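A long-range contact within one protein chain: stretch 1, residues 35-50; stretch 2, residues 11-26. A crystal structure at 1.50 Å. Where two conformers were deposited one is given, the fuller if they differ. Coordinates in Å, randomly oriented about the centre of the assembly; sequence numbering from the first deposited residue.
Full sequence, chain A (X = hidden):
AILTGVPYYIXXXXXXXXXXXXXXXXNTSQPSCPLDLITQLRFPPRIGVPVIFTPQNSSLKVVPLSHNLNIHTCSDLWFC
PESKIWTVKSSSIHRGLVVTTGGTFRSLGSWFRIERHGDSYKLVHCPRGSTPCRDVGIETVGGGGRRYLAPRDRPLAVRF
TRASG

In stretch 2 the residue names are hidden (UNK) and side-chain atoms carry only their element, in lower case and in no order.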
# COMPACT_ATOMS: atom_id res chain seq x y z
N LEU A 35 10.92 4.70 4.17
CA LEU A 35 11.97 3.68 4.02
C LEU A 35 11.73 2.52 4.97
O LEU A 35 12.44 2.35 5.96
CB LEU A 35 13.35 4.31 4.24
CG LEU A 35 14.45 3.46 3.61
CD1 LEU A 35 14.67 3.89 2.18
CD2 LEU A 35 15.74 3.64 4.41
N ASP A 36 10.75 1.70 4.62
CA ASP A 36 10.33 0.63 5.51
C ASP A 36 11.17 -0.60 5.15
O ASP A 36 10.83 -1.37 4.26
CB ASP A 36 8.84 0.36 5.32
CG ASP A 36 8.28 -0.62 6.35
OD1 ASP A 36 8.62 -0.50 7.55
OD2 ASP A 36 7.48 -1.52 5.96
N LEU A 37 12.28 -0.75 5.87
CA LEU A 37 13.24 -1.81 5.61
C LEU A 37 12.69 -3.18 5.94
O LEU A 37 11.72 -3.30 6.70
CB LEU A 37 14.50 -1.57 6.46
CG LEU A 37 15.22 -0.26 6.19
CD1 LEU A 37 16.25 -0.15 7.30
CD2 LEU A 37 15.88 -0.23 4.80
N ILE A 38 13.35 -4.22 5.42
CA ILE A 38 13.00 -5.58 5.81
C ILE A 38 14.16 -6.02 6.71
O ILE A 38 15.30 -6.16 6.23
CB ILE A 38 12.95 -6.52 4.56
CG1 ILE A 38 11.89 -6.06 3.54
CG2 ILE A 38 12.70 -7.99 5.00
CD1 ILE A 38 10.49 -6.00 4.11
N THR A 39 13.89 -6.20 7.99
CA THR A 39 14.96 -6.43 8.96
C THR A 39 14.88 -7.81 9.58
O THR A 39 13.80 -8.42 9.64
CB THR A 39 15.02 -5.37 10.07
OG1 THR A 39 13.75 -5.32 10.72
CG2 THR A 39 15.38 -3.98 9.46
N GLN A 40 16.00 -8.30 10.08
CA GLN A 40 16.09 -9.63 10.59
C GLN A 40 15.73 -9.70 12.07
O GLN A 40 16.16 -8.86 12.87
CB GLN A 40 17.51 -10.16 10.35
CG GLN A 40 17.61 -11.66 10.58
CD GLN A 40 18.94 -12.21 10.22
OE1 GLN A 40 19.99 -11.55 10.40
NE2 GLN A 40 18.95 -13.44 9.72
N LEU A 41 14.93 -10.69 12.43
CA LEU A 41 14.54 -10.85 13.83
C LEU A 41 15.52 -11.78 14.51
O LEU A 41 15.40 -13.00 14.43
CB LEU A 41 13.14 -11.47 13.87
CG LEU A 41 12.01 -10.68 13.20
CD1 LEU A 41 10.69 -11.38 13.43
CD2 LEU A 41 11.93 -9.33 13.82
N ARG A 42 16.57 -11.20 15.10
CA ARG A 42 17.72 -11.99 15.56
C ARG A 42 17.77 -12.46 17.00
O ARG A 42 18.30 -13.55 17.29
CB ARG A 42 18.97 -11.15 15.32
CG ARG A 42 19.36 -11.09 13.91
CD ARG A 42 20.76 -10.58 13.85
NE ARG A 42 20.79 -9.21 14.32
CZ ARG A 42 21.93 -8.58 14.56
NH1 ARG A 42 23.09 -9.26 14.39
NH2 ARG A 42 21.90 -7.30 14.96
N PHE A 43 17.29 -11.62 17.91
CA PHE A 43 17.54 -11.85 19.34
C PHE A 43 16.24 -11.73 20.12
O PHE A 43 15.88 -10.62 20.56
CB PHE A 43 18.56 -10.84 19.84
CG PHE A 43 19.89 -10.92 19.12
CD1 PHE A 43 20.37 -9.83 18.40
CD2 PHE A 43 20.66 -12.08 19.16
CE1 PHE A 43 21.59 -9.90 17.73
CE2 PHE A 43 21.90 -12.15 18.49
CZ PHE A 43 22.36 -11.08 17.78
N PRO A 44 15.53 -12.85 20.32
CA PRO A 44 15.85 -14.21 19.90
C PRO A 44 15.43 -14.39 18.43
O PRO A 44 14.65 -13.57 17.91
CB PRO A 44 14.95 -15.06 20.82
CG PRO A 44 13.74 -14.21 21.02
CD PRO A 44 14.21 -12.78 20.98
N PRO A 45 15.99 -15.41 17.77
CA PRO A 45 15.64 -15.64 16.38
C PRO A 45 14.16 -15.97 16.27
O PRO A 45 13.64 -16.85 16.96
CB PRO A 45 16.50 -16.82 15.93
CG PRO A 45 17.32 -17.21 17.10
CD PRO A 45 16.90 -16.45 18.30
N ARG A 46 13.49 -15.25 15.41
CA ARG A 46 12.07 -15.52 15.18
C ARG A 46 11.82 -15.65 13.69
O ARG A 46 12.51 -15.07 12.86
CB ARG A 46 11.20 -14.42 15.76
CG ARG A 46 11.18 -14.46 17.30
CD ARG A 46 10.54 -15.79 17.78
NE ARG A 46 10.41 -15.93 19.23
CZ ARG A 46 11.25 -16.60 20.01
NH1 ARG A 46 12.32 -17.23 19.51
NH2 ARG A 46 11.00 -16.66 21.32
N ILE A 47 10.80 -16.42 13.35
CA ILE A 47 10.60 -16.83 11.97
C ILE A 47 10.17 -15.66 11.06
O ILE A 47 10.37 -15.74 9.86
CB ILE A 47 9.53 -17.98 11.93
CG1 ILE A 47 9.57 -18.71 10.57
CG2 ILE A 47 8.11 -17.44 12.25
CD1 ILE A 47 8.86 -20.10 10.59
N GLY A 48 9.60 -14.60 11.64
CA GLY A 48 9.31 -13.42 10.84
C GLY A 48 7.86 -13.37 10.37
O GLY A 48 6.93 -13.86 11.02
N VAL A 49 7.68 -12.74 9.21
CA VAL A 49 6.36 -12.48 8.66
C VAL A 49 6.41 -13.05 7.24
O VAL A 49 7.37 -12.82 6.53
CB VAL A 49 6.10 -10.96 8.62
CG1 VAL A 49 4.68 -10.72 8.07
CG2 VAL A 49 6.13 -10.40 10.04
N PRO A 50 5.39 -13.79 6.81
CA PRO A 50 5.51 -14.40 5.49
C PRO A 50 5.34 -13.42 4.32
O PRO A 50 4.94 -12.24 4.49
CB PRO A 50 4.33 -15.38 5.42
CG PRO A 50 3.64 -15.35 6.74
CD PRO A 50 4.09 -14.07 7.44
N UNK A 11 13.86 -17.52 5.00
CA UNK A 11 14.76 -17.77 6.12
C UNK A 11 16.16 -17.97 5.58
O UNK A 11 16.32 -18.54 4.50
c UNK A 11 14.32 -19.02 6.87
c UNK A 11 13.00 -18.79 7.63
c UNK A 11 12.35 -20.11 7.88
c UNK A 11 13.30 -18.07 8.97
N UNK A 12 17.20 -17.51 6.32
CA UNK A 12 18.55 -17.92 5.93
C UNK A 12 18.66 -19.44 5.87
O UNK A 12 18.01 -20.16 6.63
c UNK A 12 19.41 -17.37 7.07
c UNK A 12 17.18 -16.88 7.65
c UNK A 12 18.53 -16.29 7.74
N UNK A 13 19.48 -19.92 4.94
CA UNK A 13 19.62 -21.35 4.75
C UNK A 13 20.08 -22.07 5.99
O UNK A 13 19.71 -23.24 6.16
o UNK A 13 19.78 -21.37 2.41
c UNK A 13 20.55 -21.61 3.57
N UNK A 14 20.88 -21.41 6.83
CA UNK A 14 21.38 -22.06 8.04
C UNK A 14 21.04 -21.39 9.37
O UNK A 14 21.80 -21.53 10.36
c UNK A 14 22.90 -22.28 7.98
c UNK A 14 23.29 -23.08 6.73
o UNK A 14 23.56 -21.01 7.98
N UNK A 15 19.90 -20.70 9.42
CA UNK A 15 19.51 -19.91 10.60
C UNK A 15 17.99 -19.92 10.72
O UNK A 15 17.30 -20.13 9.72
c UNK A 15 19.97 -18.46 10.39
o UNK A 15 19.33 -17.57 11.24
N UNK A 16 17.48 -19.68 11.93
CA UNK A 16 16.05 -19.55 12.15
C UNK A 16 15.63 -18.08 12.23
O UNK A 16 14.48 -17.80 12.48
c UNK A 16 15.60 -20.19 13.48
n UNK A 16 15.69 -21.85 16.11
c UNK A 16 15.25 -20.84 16.87
c UNK A 16 15.87 -21.68 13.59
n UNK A 16 15.84 -20.60 18.05
n UNK A 16 14.24 -20.05 16.47
c UNK A 16 15.14 -22.25 14.81
N UNK A 17 16.57 -17.16 12.08
CA UNK A 17 16.25 -15.73 12.22
C UNK A 17 15.69 -15.20 10.88
O UNK A 17 16.45 -14.94 9.95
c UNK A 17 17.53 -14.96 12.63
N UNK A 18 14.36 -15.08 10.81
CA UNK A 18 13.73 -14.57 9.60
C UNK A 18 13.56 -13.06 9.64
O UNK A 18 14.34 -12.31 10.26
N UNK A 19 12.58 -12.59 8.88
CA UNK A 19 12.53 -11.18 8.49
C UNK A 19 11.19 -10.57 8.58
O UNK A 19 10.15 -11.24 8.39
c UNK A 19 14.70 -12.78 6.46
c UNK A 19 14.43 -11.47 6.81
c UNK A 19 13.00 -11.05 7.02
c UNK A 19 16.79 -11.02 6.87
c UNK A 19 17.04 -12.34 6.51
c UNK A 19 15.46 -10.59 7.05
c UNK A 19 15.99 -13.20 6.30
N UNK A 20 11.16 -9.28 8.91
CA UNK A 20 9.88 -8.56 8.98
C UNK A 20 10.06 -7.14 8.47
O UNK A 20 11.09 -6.53 8.75
o UNK A 20 8.31 -7.61 10.61
c UNK A 20 9.43 -8.51 10.45
N UNK A 21 9.08 -6.59 7.75
CA UNK A 21 9.04 -5.12 7.60
C UNK A 21 9.19 -4.41 8.93
O UNK A 21 8.61 -4.81 9.95
c UNK A 21 7.66 -4.87 6.99
c UNK A 21 7.85 -7.23 7.20
c UNK A 21 7.33 -6.15 6.24
N UNK A 22 10.00 -3.35 8.96
CA UNK A 22 10.20 -2.61 10.19
C UNK A 22 8.91 -2.08 10.81
O UNK A 22 8.80 -2.04 12.06
c UNK A 22 11.16 -1.47 9.96
o UNK A 22 13.44 -0.95 10.11
c UNK A 22 12.56 -1.77 10.46
o UNK A 22 12.80 -2.77 11.21
N UNK A 23 7.93 -1.69 9.99
CA UNK A 23 6.73 -1.09 10.62
C UNK A 23 6.01 -2.09 11.51
O UNK A 23 5.39 -1.72 12.52
c UNK A 23 5.78 -0.47 9.58
o UNK A 23 3.80 -1.73 9.44
c UNK A 23 4.88 -1.48 8.95
n UNK A 23 5.31 -2.07 7.83
N UNK A 24 6.14 -3.37 11.17
CA UNK A 24 5.49 -4.42 11.97
C UNK A 24 6.24 -4.68 13.26
O UNK A 24 5.64 -5.06 14.24
c UNK A 24 4.18 -6.94 9.26
c UNK A 24 4.33 -5.59 9.96
c UNK A 24 5.29 -5.73 11.14
c UNK A 24 2.93 -5.15 10.48
N UNK A 25 7.55 -4.38 13.29
CA UNK A 25 8.29 -4.57 14.55
C UNK A 25 7.88 -3.50 15.54
O UNK A 25 7.69 -3.78 16.73
c UNK A 25 10.20 -5.66 13.36
n UNK A 25 14.28 -6.61 13.18
c UNK A 25 9.80 -4.52 14.28
n UNK A 25 12.40 -6.09 14.34
c UNK A 25 13.64 -6.56 14.32
c UNK A 25 11.71 -5.64 13.13
n UNK A 25 14.21 -6.99 15.45
N UNK A 26 7.68 -2.30 15.01
CA UNK A 26 7.31 -1.14 15.83
C UNK A 26 5.87 -1.29 16.33
O UNK A 26 5.59 -0.97 17.50
c UNK A 26 8.28 1.81 16.86
n UNK A 26 8.75 3.10 18.95
c UNK A 26 7.55 0.16 15.05
c UNK A 26 7.78 2.87 17.84
c UNK A 26 7.20 1.45 15.85
O HOH W 1 15.10 -19.04 20.39
O HOH W 2 11.06 -14.57 7.46
O HOH W 3 12.61 1.01 8.53

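Position 11 carries four carbons forked at the second and is buried: Leu 11, an apolar residue whose CD2 lies 4.1 Å from Ile 47 CG1. At 12, three carbons close a ring onto the backbone nitrogen, so it is Pro 12, opening a type I turn that runs to position 15. Position 13 has one carbon and one oxygen, Ser 13; at 14 one carbon bears an oxygen and a carbon, Thr 14. Neither touches stretch 1, and small polar side chains suit this solvent-accessible turn. Position 15, again carbon then oxygen, is Ser 15, whose OG accepts a hydrogen bond from N of position 17 (2.9 Å).

Three carbons, a nitrogen, and a carbon with two more nitrogens make position 16 Arg 16. Its NH1 donates to Pro 45 O (3.3 Å), while Pro 45 CB lies over one guanidinium face. Position 17 has a single carbon: Ala 17, small enough for this buried place, with CB 3.9 Å from Pro 45 CB. Its O accepts from Gln 40 NE2 (2.9 Å).

No side-chain atom exists at 18, hence Gly 18; an ideal CB would lie 2.1 Å from Ile 47 O, a clash. A carbon bearing a six-carbon ring makes 19 Phe 19, its CB 3.7 Å from Ile 38 CG2 and its ring oblique to Gln 40 CB. Position 20, carbon then oxygen, is Ser 20; its OG lies 3.6 Å from Val 49 CG2 and finds a polar partner by donating a hydrogen bond to the backbone O of position 21 (2.9 Å). There, three carbons closing a ring onto the backbone N identify Pro 21, with CG 3.8 Å from Ile 38 CD1. Lacking N-H, it forfeits no sheet bond at this non-hydrogen-bonded pair with Ile 38.

At 22 the second of two carbons carries two oxygens and no nitrogen, a carboxylate: Asp 22, whose OD1 accepts from Thr 39 OG1 (2.8 Å). Position 23 has one oxygen and one nitrogen on its second carbon: Asn 23, whose ND2 donates to Asp 36 OD2 (2.9 Å) as its N donates to Asp 36 OD1 (2.8 Å). Four forked carbons at 24 are Leu 24, an apolar partner for Val 49 (CD1 to Val 49 CG1, 4.0 Å). Three carbons, a nitrogen and a carbon with two more nitrogens make 25 Arg 25, whose NH1 donates to Thr 39 OG1 (2.8 Å) and Gln 40 O (2.9 Å). Four carbons ending in nitrogen at 26 are Lys 26, exposed and free of stretch 1.

The contact works as an antiparallel pairing, Thr 39 and Ser 20 exchanging backbone bonds, N to O, of 2.9 Å each way. Val 49 N to Phe 19 O (3.0 Å) ties in the later segment. Apolar packing and helix side chains anchored on Asp 36, Thr 39 and Gln 40 complete it.

Stretch 2 11-26: LPSTSRAGFSPDNLRK
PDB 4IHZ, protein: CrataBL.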